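Local coordinates for cystalysin (Treponema denticola, PDB 1C7N), which belongs to the class I and II aminotransferase family of pyridoxal-phosphate enzymes and carries pyridoxal-5'-phosphate in its pocket, at residues Q154-L159 / K190-K195. Residues are numbered along the deposited sequence; the frame is centred on the assembly and turned at random.
Unlike the reference sequence in segment 154-159: Gln-154 (reference Glu).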
ATOM      1  N   GLN A 154     -21.928  -7.042 -31.490  1.00 26.76           N
ATOM      2  CA  GLN A 154     -21.467  -6.742 -32.839  1.00 27.97           C
ATOM      3  C   GLN A 154     -20.318  -5.738 -32.778  1.00 27.09           C
ATOM      4  O   GLN A 154     -19.271  -5.934 -33.398  1.00 26.43           O
ATOM      5  CB  GLN A 154     -22.601  -6.163 -33.687  1.00 30.51           C
ATOM      6  CG  GLN A 154     -23.834  -7.044 -33.780  1.00 35.14           C
ATOM      7  CD  GLN A 154     -24.839  -6.518 -34.789  1.00 37.79           C
ATOM      8  OE1 GLN A 154     -25.202  -5.339 -34.762  1.00 39.39           O
ATOM      9  NE2 GLN A 154     -25.298  -7.390 -35.682  1.00 38.97           N
ATOM     10  N   LYS A 155     -20.520  -4.659 -32.027  1.00 26.39           N
ATOM     11  CA  LYS A 155     -19.496  -3.630 -31.886  1.00 25.46           C
ATOM     12  C   LYS A 155     -18.271  -4.180 -31.161  1.00 25.18           C
ATOM     13  O   LYS A 155     -17.136  -3.878 -31.532  1.00 24.83           O
ATOM     14  CB  LYS A 155     -20.047  -2.427 -31.115  1.00 25.40           C
ATOM     15  CG  LYS A 155     -19.007  -1.343 -30.860  1.00 26.04           C
ATOM     16  CD  LYS A 155     -19.566  -0.176 -30.051  1.00 25.05           C
ATOM     17  CE  LYS A 155     -20.560   0.653 -30.856  1.00 23.58           C
ATOM     18  NZ  LYS A 155     -20.955   1.892 -30.121  1.00 21.04           N
ATOM     19  N   LEU A 156     -18.500  -4.987 -30.130  1.00 25.08           N
ATOM     20  CA  LEU A 156     -17.392  -5.557 -29.371  1.00 24.63           C
ATOM     21  C   LEU A 156     -16.520  -6.458 -30.241  1.00 25.26           C
ATOM     22  O   LEU A 156     -15.292  -6.407 -30.152  1.00 24.86           O
ATOM     23  CB  LEU A 156     -17.909  -6.343 -28.162  1.00 22.97           C
ATOM     24  CG  LEU A 156     -16.839  -7.003 -27.279  1.00 23.41           C
ATOM     25  CD1 LEU A 156     -15.873  -5.946 -26.748  1.00 23.23           C
ATOM     26  CD2 LEU A 156     -17.506  -7.740 -26.129  1.00 22.67           C
ATOM     27  N   GLU A 157     -17.144  -7.279 -31.082  1.00 26.15           N
ATOM     28  CA  GLU A 157     -16.374  -8.167 -31.945  1.00 27.38           C
ATOM     29  C   GLU A 157     -15.572  -7.332 -32.935  1.00 26.87           C
ATOM     30  O   GLU A 157     -14.436  -7.667 -33.272  1.00 27.09           O
ATOM     31  CB  GLU A 157     -17.282  -9.135 -32.709  1.00 29.05           C
ATOM     32  CG  GLU A 157     -16.498 -10.259 -33.385  1.00 32.14           C
ATOM     33  CD  GLU A 157     -17.370 -11.219 -34.172  1.00 34.24           C
ATOM     34  OE1 GLU A 157     -18.365 -11.725 -33.609  1.00 35.42           O
ATOM     35  OE2 GLU A 157     -17.051 -11.478 -35.352  1.00 35.52           O
ATOM     36  N   LYS A 158     -16.171  -6.239 -33.396  1.00 26.41           N
ATOM     37  CA  LYS A 158     -15.506  -5.351 -34.332  1.00 26.27           C
ATOM     38  C   LYS A 158     -14.244  -4.778 -33.696  1.00 26.06           C
ATOM     39  O   LYS A 158     -13.171  -4.804 -34.294  1.00 25.26           O
ATOM     40  CB  LYS A 158     -16.439  -4.210 -34.737  1.00 26.87           C
ATOM     41  CG  LYS A 158     -15.815  -3.225 -35.706  1.00 28.32           C
ATOM     42  CD  LYS A 158     -16.809  -2.153 -36.101  1.00 30.72           C
ATOM     43  CE  LYS A 158     -16.175  -1.117 -37.013  1.00 32.58           C
ATOM     44  NZ  LYS A 158     -17.147  -0.043 -37.369  1.00 33.34           N
ATOM     45  N   LEU A 159     -14.377  -4.273 -32.475  1.00 25.49           N
ATOM     46  CA  LEU A 159     -13.244  -3.685 -31.767  1.00 25.56           C
ATOM     47  C   LEU A 159     -12.134  -4.687 -31.470  1.00 26.20           C
ATOM     48  O   LEU A 159     -10.959  -4.336 -31.491  1.00 26.05           O
ATOM     49  CB  LEU A 159     -13.713  -3.047 -30.457  1.00 24.94           C
ATOM     50  CG  LEU A 159     -14.692  -1.874 -30.565  1.00 24.21           C
ATOM     51  CD1 LEU A 159     -15.200  -1.505 -29.183  1.00 23.57           C
ATOM     52  CD2 LEU A 159     -14.003  -0.686 -31.229  1.00 24.17           C
ATOM     53  N   LYS A 190     -16.374 -14.558 -24.359  1.00 22.25           N
ATOM     54  CA  LYS A 190     -15.251 -15.490 -24.350  1.00 23.06           C
ATOM     55  C   LYS A 190     -14.836 -15.846 -25.772  1.00 23.38           C
ATOM     56  O   LYS A 190     -13.648 -15.879 -26.087  1.00 23.05           O
ATOM     57  CB  LYS A 190     -15.614 -16.774 -23.598  1.00 24.08           C
ATOM     58  CG  LYS A 190     -14.598 -17.899 -23.788  1.00 24.86           C
ATOM     59  CD  LYS A 190     -15.057 -19.191 -23.132  1.00 26.28           C
ATOM     60  CE  LYS A 190     -16.355 -19.706 -23.743  1.00 28.31           C
ATOM     61  NZ  LYS A 190     -16.207 -20.203 -25.145  1.00 28.07           N
ATOM     62  N   ASP A 191     -15.818 -16.118 -26.629  1.00 23.75           N
ATOM     63  CA  ASP A 191     -15.527 -16.468 -28.014  1.00 23.72           C
ATOM     64  C   ASP A 191     -14.832 -15.323 -28.737  1.00 23.01           C
ATOM     65  O   ASP A 191     -13.857 -15.539 -29.461  1.00 23.46           O
ATOM     66  CB  ASP A 191     -16.809 -16.854 -28.762  1.00 23.84           C
ATOM     67  CG  ASP A 191     -17.370 -18.187 -28.304  1.00 25.13           C
ATOM     68  OD1 ASP A 191     -16.605 -19.006 -27.741  1.00 26.27           O
ATOM     69  OD2 ASP A 191     -18.576 -18.425 -28.518  1.00 25.61           O
ATOM     70  N   ILE A 192     -15.332 -14.108 -28.543  1.00 22.11           N
ATOM     71  CA  ILE A 192     -14.742 -12.933 -29.168  1.00 22.08           C
ATOM     72  C   ILE A 192     -13.296 -12.758 -28.696  1.00 21.45           C
ATOM     73  O   ILE A 192     -12.406 -12.432 -29.485  1.00 20.70           O
ATOM     74  CB  ILE A 192     -15.541 -11.653 -28.814  1.00 22.78           C
ATOM     75  CG1 ILE A 192     -16.957 -11.747 -29.386  1.00 22.47           C
ATOM     76  CG2 ILE A 192     -14.821 -10.418 -29.346  1.00 22.84           C
ATOM     77  CD1 ILE A 192     -17.826 -10.551 -29.063  1.00 20.42           C
ATOM     78  N   VAL A 193     -13.064 -12.985 -27.408  1.00 20.50           N
ATOM     79  CA  VAL A 193     -11.726 -12.842 -26.843  1.00 20.30           C
ATOM     80  C   VAL A 193     -10.740 -13.883 -27.364  1.00 21.28           C
ATOM     81  O   VAL A 193      -9.644 -13.533 -27.798  1.00 22.38           O
ATOM     82  CB  VAL A 193     -11.757 -12.921 -25.302  1.00 18.56           C
ATOM     83  CG1 VAL A 193     -10.332 -12.951 -24.749  1.00 16.69           C
ATOM     84  CG2 VAL A 193     -12.510 -11.718 -24.741  1.00 16.48           C
ATOM     85  N   LEU A 194     -11.124 -15.155 -27.312  1.00 22.34           N
ATOM     86  CA  LEU A 194     -10.260 -16.238 -27.776  1.00 23.74           C
ATOM     87  C   LEU A 194     -10.002 -16.161 -29.281  1.00 24.44           C
ATOM     88  O   LEU A 194      -9.001 -16.681 -29.776  1.00 24.29           O
ATOM     89  CB  LEU A 194     -10.880 -17.592 -27.428  1.00 24.51           C
ATOM     90  CG  LEU A 194     -11.101 -17.884 -25.941  1.00 24.88           C
ATOM     91  CD1 LEU A 194     -11.722 -19.262 -25.785  1.00 25.21           C
ATOM     92  CD2 LEU A 194      -9.777 -17.798 -25.191  1.00 25.15           C
ATOM     93  N   LYS A 195     -10.915 -15.507 -29.993  1.00 25.27           N
ATOM     94  CA  LYS A 195     -10.834 -15.325 -31.440  1.00 26.92           C
ATOM     95  C   LYS A 195      -9.823 -14.247 -31.830  1.00 27.51           C
ATOM     96  O   LYS A 195      -9.337 -14.217 -32.964  1.00 28.50           O
ATOM     97  CB  LYS A 195     -12.216 -14.947 -31.975  1.00 28.09           C
ATOM     98  CG  LYS A 195     -12.216 -14.208 -33.302  1.00 29.03           C
ATOM     99  CD  LYS A 195     -13.547 -13.488 -33.531  1.00 30.96           C
ATOM    100  CE  LYS A 195     -13.815 -12.442 -32.447  1.00 30.39           C
ATOM    101  NZ  LYS A 195     -12.729 -11.420 -32.338  1.00 29.40           N
TER
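Ile-192 reaches from helix 183-195 to the backbone of helix 153-160 beside Glu-157, where the two CA atoms stand 5.8 Å apart. Its CB points at the opposite helix and sends out two branches. CG2 lies over the backbone, 3.8 Å from CA of Glu-157 and close to the carbonyl oxygen of Leu-156. The longer branch leaves CB beside the backbone N (chi1 -64°) and runs on extended to CD1, which meets both the backbone N and CB of Glu-157, each at 3.9 Å, and, a little farther off, CD2 of Leu-156 at 4.1 Å. One isoleucine thus touches both the buried Leu-156 and the exposed Glu-157.

On the solvent side, Glu-157 and Lys-195 cross at about a right angle, and their methylenes do the touching, CG of Glu-157 against CE of Lys-195 at 3.6 Å. The charged ends do not pair: OE2 of Glu-157 stays 5.3 Å from NZ of Lys-195, so any attraction is through space and probably modest. Bends at chi3 and chi4 curl the lysine back toward its own helix, where NZ donates to O of Ile-192 at 3.0 Å, in the carbonyl plane and on a lone pair. The same NZ also hydrogen-bonds Ser-160 OG at the end of helix 153-160, its strongest polar partner, and so joins the two helices beside the side-chain packing.

The two helix segments run nearly parallel, 13° apart, with their axes 9.8 Å from each other. The centre of the contact lies about 24 Å from the centre of the chain. Leu-156 also packs on Ile-117 of strand 115-118, one strand in from the end of the large mixed sheet, and on Cys-140, while Val-193 touches Leu-226 of helix 224-227.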